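Local structure of protein ElaA (Escherichia coli, 5Z6N) at residues A61-L66 and G78-S83. The protein is probably an N-acetyltransferase of the GNAT type, expected to transfer an acetyl group from acetyl coenzyme A to an amine. Numbering follows the deposited sequence.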
loop_
_atom_site.group_PDB
_atom_site.type_symbol
_atom_site.label_atom_id
_atom_site.label_comp_id
_atom_site.label_asym_id
_atom_site.label_seq_id
_atom_site.Cartn_x
_atom_site.Cartn_y
_atom_site.Cartn_z
ATOM N N ALA B 61 7.071 -13.434 -4.773
ATOM C CA ALA B 61 5.874 -14.255 -4.899
ATOM C C ALA B 61 4.989 -14.007 -3.689
ATOM O O ALA B 61 5.491 -13.855 -2.574
ATOM C CB ALA B 61 6.220 -15.746 -5.006
ATOM N N TYR B 62 3.676 -13.978 -3.911
ATOM C CA TYR B 62 2.753 -13.620 -2.843
ATOM C C TYR B 62 1.347 -14.091 -3.180
ATOM O O TYR B 62 0.948 -14.098 -4.348
ATOM C CB TYR B 62 2.745 -12.105 -2.595
ATOM C CG TYR B 62 1.655 -11.646 -1.643
ATOM C CD1 TYR B 62 1.887 -11.602 -0.284
ATOM C CD2 TYR B 62 0.397 -11.280 -2.103
ATOM C CE1 TYR B 62 0.916 -11.203 0.593
ATOM C CE2 TYR B 62 -0.583 -10.882 -1.233
ATOM C CZ TYR B 62 -0.318 -10.844 0.117
ATOM O OH TYR B 62 -1.286 -10.444 1.006
ATOM N N ALA B 63 0.599 -14.461 -2.140
ATOM C CA ALA B 63 -0.833 -14.701 -2.238
ATOM C C ALA B 63 -1.426 -14.603 -0.841
ATOM O O ALA B 63 -0.769 -14.935 0.150
ATOM C CB ALA B 63 -1.143 -16.064 -2.864
ATOM N N ARG B 64 -2.666 -14.127 -0.765
ATOM C CA ARG B 64 -3.365 -14.008 0.503
ATOM C C ARG B 64 -4.622 -14.868 0.489
ATOM O O ARG B 64 -5.190 -15.169 -0.569
ATOM C CB ARG B 64 -3.728 -12.547 0.830
ATOM C CG ARG B 64 -5.160 -12.167 0.499
ATOM C CD ARG B 64 -5.452 -10.713 0.892
ATOM N NE ARG B 64 -6.579 -10.191 0.139
ATOM C CZ ARG B 64 -7.015 -8.940 0.240
ATOM N NH1 ARG B 64 -6.421 -8.091 1.070
ATOM N NH2 ARG B 64 -8.050 -8.528 -0.481
ATOM N N ILE B 65 -5.043 -15.257 1.687
ATOM C CA ILE B 65 -6.113 -16.221 1.887
ATOM C C ILE B 65 -7.136 -15.605 2.829
ATOM O O ILE B 65 -6.807 -15.268 3.973
ATOM C CB ILE B 65 -5.573 -17.537 2.464
ATOM C CG1 ILE B 65 -4.463 -18.104 1.578
ATOM C CG2 ILE B 65 -6.689 -18.523 2.646
ATOM C CD1 ILE B 65 -3.762 -19.285 2.197
ATOM N N LEU B 66 -8.372 -15.467 2.361
ATOM C CA LEU B 66 -9.453 -14.930 3.175
ATOM C C LEU B 66 -10.304 -16.069 3.729
ATOM O O LEU B 66 -10.740 -16.949 2.978
ATOM C CB LEU B 66 -10.315 -13.959 2.366
ATOM C CG LEU B 66 -9.553 -12.862 1.615
ATOM C CD1 LEU B 66 -10.498 -11.956 0.866
ATOM C CD2 LEU B 66 -8.673 -12.052 2.546
ATOM N N GLY B 78 -6.489 -14.928 -3.391
ATOM C CA GLY B 78 -6.414 -13.733 -4.211
ATOM C C GLY B 78 -5.061 -13.071 -4.069
ATOM O O GLY B 78 -4.225 -13.483 -3.259
ATOM N N ARG B 79 -4.864 -12.026 -4.881
ATOM C CA ARG B 79 -3.626 -11.238 -4.913
ATOM C C ARG B 79 -2.432 -12.067 -5.390
ATOM O O ARG B 79 -1.290 -11.818 -4.991
ATOM C CB ARG B 79 -3.327 -10.603 -3.549
ATOM C CG ARG B 79 -4.393 -9.658 -3.042
ATOM C CD ARG B 79 -4.769 -8.637 -4.101
ATOM N NE ARG B 79 -5.123 -7.348 -3.521
ATOM C CZ ARG B 79 -6.358 -7.022 -3.150
ATOM N NH1 ARG B 79 -6.605 -5.829 -2.634
ATOM N NH2 ARG B 79 -7.347 -7.894 -3.266
ATOM N N VAL B 80 -2.681 -13.041 -6.263
ATOM C CA VAL B 80 -1.651 -13.995 -6.665
ATOM C C VAL B 80 -0.612 -13.287 -7.526
ATOM O O VAL B 80 -0.938 -12.731 -8.582
ATOM C CB VAL B 80 -2.277 -15.182 -7.409
ATOM C CG1 VAL B 80 -1.198 -16.168 -7.851
ATOM C CG2 VAL B 80 -3.333 -15.858 -6.528
ATOM N N ILE B 81 0.647 -13.303 -7.080
ATOM C CA ILE B 81 1.713 -12.564 -7.750
ATOM C C ILE B 81 2.962 -13.418 -7.889
ATOM O O ILE B 81 3.326 -14.170 -6.978
ATOM C CB ILE B 81 2.080 -11.261 -7.009
ATOM C CG1 ILE B 81 0.850 -10.388 -6.785
ATOM C CG2 ILE B 81 3.121 -10.492 -7.801
ATOM C CD1 ILE B 81 1.143 -9.144 -5.992
ATOM N N VAL B 82 3.613 -13.291 -9.042
ATOM C CA VAL B 82 5.032 -13.565 -9.217
ATOM C C VAL B 82 5.675 -12.287 -9.736
ATOM O O VAL B 82 5.115 -11.616 -10.611
ATOM C CB VAL B 82 5.280 -14.736 -10.188
ATOM C CG1 VAL B 82 6.765 -14.872 -10.481
ATOM C CG2 VAL B 82 4.711 -16.030 -9.627
ATOM N N SER B 83 6.833 -11.933 -9.183
ATOM C CA SER B 83 7.518 -10.723 -9.623
ATOM C C SER B 83 8.042 -10.905 -11.044
ATOM O O SER B 83 8.553 -11.969 -11.404
ATOM C CB SER B 83 8.656 -10.369 -8.664
ATOM O OG SER B 83 9.761 -11.237 -8.822
#
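Arg64, Arg79 and Tyr62 carry this contact between two antiparallel strands: the side chains of Tyr62 and Arg64 leave one face, and that of Arg79 starts toward the other strand and ends on the same side. Tyr62 and Ile81 form a hydrogen-bonded pair: Tyr62 N donates to Ile81 O at 3.1 Å and Ile81 N returns to Tyr62 O at 2.9 Å. Further along, Arg64 and Gly78 pair the same way, with Arg64 N reaching Gly78 O at 3.0 Å in a nearly straight bond. Only Ala63 separates Tyr62 from Arg64 on one strand, whereas Arg79 and Val80 lie between Gly78 and Ile81 on the other. Arg79, with a left-handed backbone (phi 65°), absorbs this one-residue slip. Tyr62, with CG anti to its backbone N (chi1 171°), presents its ring edge to Arg79, CE2 lying 3.6 Å from Arg79 CB. The extended Arg64 brings the NH2 end of its guanidinium over one face of the Arg79 guanidinium, off centre and with the planes 49° apart. These like charges are probably offset by Asp40, which forms a salt bridge with Arg64 NH2, and by Asp38, which does so with Arg79 NE. On the face of Tyr62, Ile81 packs against helix 14-31. The arrangement is a beta bulge in an antiparallel hairpin, strands 59-67 and 75-82 of the GNAT fold, where the second strand commonly carries a bulge.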